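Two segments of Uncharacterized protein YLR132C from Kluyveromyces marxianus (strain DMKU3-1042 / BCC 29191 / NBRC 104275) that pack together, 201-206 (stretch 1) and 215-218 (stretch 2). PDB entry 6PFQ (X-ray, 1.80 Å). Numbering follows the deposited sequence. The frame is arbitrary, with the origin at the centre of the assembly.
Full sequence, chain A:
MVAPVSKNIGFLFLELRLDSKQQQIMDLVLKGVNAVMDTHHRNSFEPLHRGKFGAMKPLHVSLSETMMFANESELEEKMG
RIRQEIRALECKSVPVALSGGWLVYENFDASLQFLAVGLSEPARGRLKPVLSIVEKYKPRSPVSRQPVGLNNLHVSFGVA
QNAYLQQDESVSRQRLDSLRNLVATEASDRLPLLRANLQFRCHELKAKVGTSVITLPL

Stretch 1 201-206: RCHELK
Stretch 2, residues 215-218: TLPL

The two segments form neighbouring antiparallel strands, the N-to-C directions of 204-206 and 215-217 lying 156° apart and their axes approaching to 4.5 Å. Stretch 1 is extended at R201 and C202 (phi/psi -126/122 and -103/130), breaks at H203 (-103/8), and resumes as a strand through E204 (-160/157), L205 (-100/167) and K206 (-121/152). Stretch 2 is extended through T215 (-108/140), L216 (-124/98) and P217 (-69/149), and L218, with phi -92°, ends the chain.

The register sets E204 against P217, L205 against L216 and K206 against T215, with CA-CA distances of 4.2, 4.9 and 4.6 Å. L205 and L216 are the hydrogen-bonded pair: L205 N donates to L216 O at 2.9 Å, and L216 N donates to L205 O at 2.8 Å, both nearly straight, with N-H...O angles of 161° and 165°. The flanking pairs are of the non-hydrogen-bonded kind, so P217, whose ring nitrogen carries no hydrogen, can sit opposite E204 without forfeiting a bond in this ladder. One further backbone bond, from L218 N to H203 O at 3.1 Å and 160°, carries the pairing past P217 to the break in stretch 1. The alpha carbons add closer packing through CA-H...O contacts, E204 CA to L216 O at 3.4 Å and T215 CA to L205 O at 3.6 Å.

Side chains alternate across the sheet. L205 and L216 share one face, their CB atoms 4.1 Å apart; both are buried, a setting that suits branched hydrocarbon side chains with no polar group to satisfy. L205 has chi1 m and chi2 t (-47°, -153°), whereas L216 has chi1 m and chi2 p (-84°, 69°). L218, also m,t (-72°, 170°), has its CA-to-CB bond directed toward stretch 1. L218 CD1 and CD2 both lie 4.2 Å from L205 CD2, and L218 CD1 also comes within 3.6 Å of C202 O and 3.8 Å of E204 N. The terminal leucine thus covers backbone as well as side chain, and the CA-to-CB bond of C202, a buried residue with chi1 m, runs sideways to stretch 2.

The other face, bearing E204, K206, T215 and P217, is more polar and more open to solvent. E204 takes chi1 p and chi2 t (61°, -161°) with chi3 at 19°, bringing OE1 to 3.4 Å from T215 CG2. K206 adopts m,m,t,t (-55°, -82°, -175°, 173°), and its long chain lets the ammonium group serve two neighbours: NZ forms a salt bridge with E204 OE2 at 3.6 Å and a weak hydrogen bond to T215 OG1 at 3.4 Å. T215, with chi1 m, therefore offers its methyl to the glutamate and its hydroxyl to the lysine. P217, pucker C-gamma exo, contributes little area, though its CA lies 4.0 Å from E204 CB. The CA-to-CB bond of H203 (chi1 m, chi2 85°) is directed away from stretch 2, and the residue remains exposed, joining through its carbonyl. Together the stretches bury 410 Å².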

# COMPACT_ATOMS: atom_id res chain seq x y z
N ARG A 201 4.76 12.66 7.22
CA ARG A 201 4.91 12.30 8.62
C ARG A 201 3.53 11.99 9.17
O ARG A 201 2.63 12.83 9.07
CB ARG A 201 5.55 13.42 9.44
CG ARG A 201 5.83 13.03 10.90
CD ARG A 201 6.83 13.98 11.59
NE ARG A 201 8.19 13.80 11.12
CZ ARG A 201 9.00 12.81 11.48
NH1 ARG A 201 8.60 11.86 12.34
NH2 ARG A 201 10.22 12.75 10.98
N CYS A 202 3.34 10.78 9.70
CA CYS A 202 2.03 10.35 10.17
C CYS A 202 2.00 10.44 11.68
O CYS A 202 2.91 9.94 12.33
CB CYS A 202 1.72 8.91 9.72
SG CYS A 202 1.73 8.80 7.93
N HIS A 203 0.96 11.09 12.25
CA HIS A 203 0.84 11.18 13.70
C HIS A 203 -0.20 10.22 14.28
O HIS A 203 -0.49 10.27 15.48
CB HIS A 203 0.52 12.63 14.11
CG HIS A 203 1.63 13.59 13.80
ND1 HIS A 203 1.78 14.19 12.56
CD2 HIS A 203 2.66 14.06 14.56
CE1 HIS A 203 2.84 14.97 12.57
NE2 HIS A 203 3.40 14.91 13.77
N GLU A 204 -0.73 9.32 13.46
CA GLU A 204 -1.74 8.36 13.86
C GLU A 204 -1.73 7.23 12.84
O GLU A 204 -1.27 7.41 11.72
CB GLU A 204 -3.12 9.01 13.89
CG GLU A 204 -3.51 9.54 12.51
CD GLU A 204 -4.62 10.56 12.58
OE1 GLU A 204 -4.83 11.12 13.67
OE2 GLU A 204 -5.29 10.79 11.55
N LEU A 205 -2.20 6.07 13.26
CA LEU A 205 -2.58 4.97 12.39
C LEU A 205 -4.10 4.98 12.23
O LEU A 205 -4.82 5.64 12.97
CB LEU A 205 -2.18 3.60 12.98
CG LEU A 205 -0.81 3.27 13.57
CD1 LEU A 205 -0.53 1.79 13.44
CD2 LEU A 205 0.29 4.08 12.95
N LYS A 206 -4.57 4.20 11.26
CA LYS A 206 -5.98 3.92 11.06
C LYS A 206 -6.21 2.43 11.15
O LYS A 206 -5.34 1.64 10.79
CB LYS A 206 -6.43 4.38 9.69
CG LYS A 206 -6.13 5.83 9.39
CD LYS A 206 -7.17 6.73 9.97
CE LYS A 206 -6.89 8.15 9.53
NZ LYS A 206 -7.96 9.06 9.94
N THR A 215 -9.34 5.61 14.43
CA THR A 215 -8.03 6.24 14.45
C THR A 215 -7.28 5.83 15.70
O THR A 215 -7.86 5.81 16.79
CB THR A 215 -8.16 7.77 14.36
OG1 THR A 215 -8.82 8.10 13.13
CG2 THR A 215 -6.78 8.44 14.37
N LEU A 216 -5.98 5.59 15.55
CA LEU A 216 -5.13 5.07 16.62
C LEU A 216 -3.99 6.06 16.78
O LEU A 216 -3.02 6.00 16.00
CB LEU A 216 -4.59 3.68 16.29
CG LEU A 216 -5.41 2.41 16.56
CD1 LEU A 216 -6.59 2.31 15.64
CD2 LEU A 216 -4.53 1.18 16.40
N PRO A 217 -4.06 6.98 17.73
CA PRO A 217 -3.06 8.05 17.82
C PRO A 217 -1.70 7.53 18.23
O PRO A 217 -1.57 6.54 18.95
CB PRO A 217 -3.63 9.00 18.88
CG PRO A 217 -5.03 8.56 19.12
CD PRO A 217 -5.12 7.12 18.75
N LEU A 218 -0.66 8.21 17.73
CA LEU A 218 0.70 7.90 18.15
C LEU A 218 1.10 8.77 19.34
O LEU A 218 1.96 8.38 20.12
CB LEU A 218 1.68 8.10 16.99
CG LEU A 218 1.52 7.00 15.93
CD1 LEU A 218 2.30 7.32 14.67
CD2 LEU A 218 1.90 5.63 16.47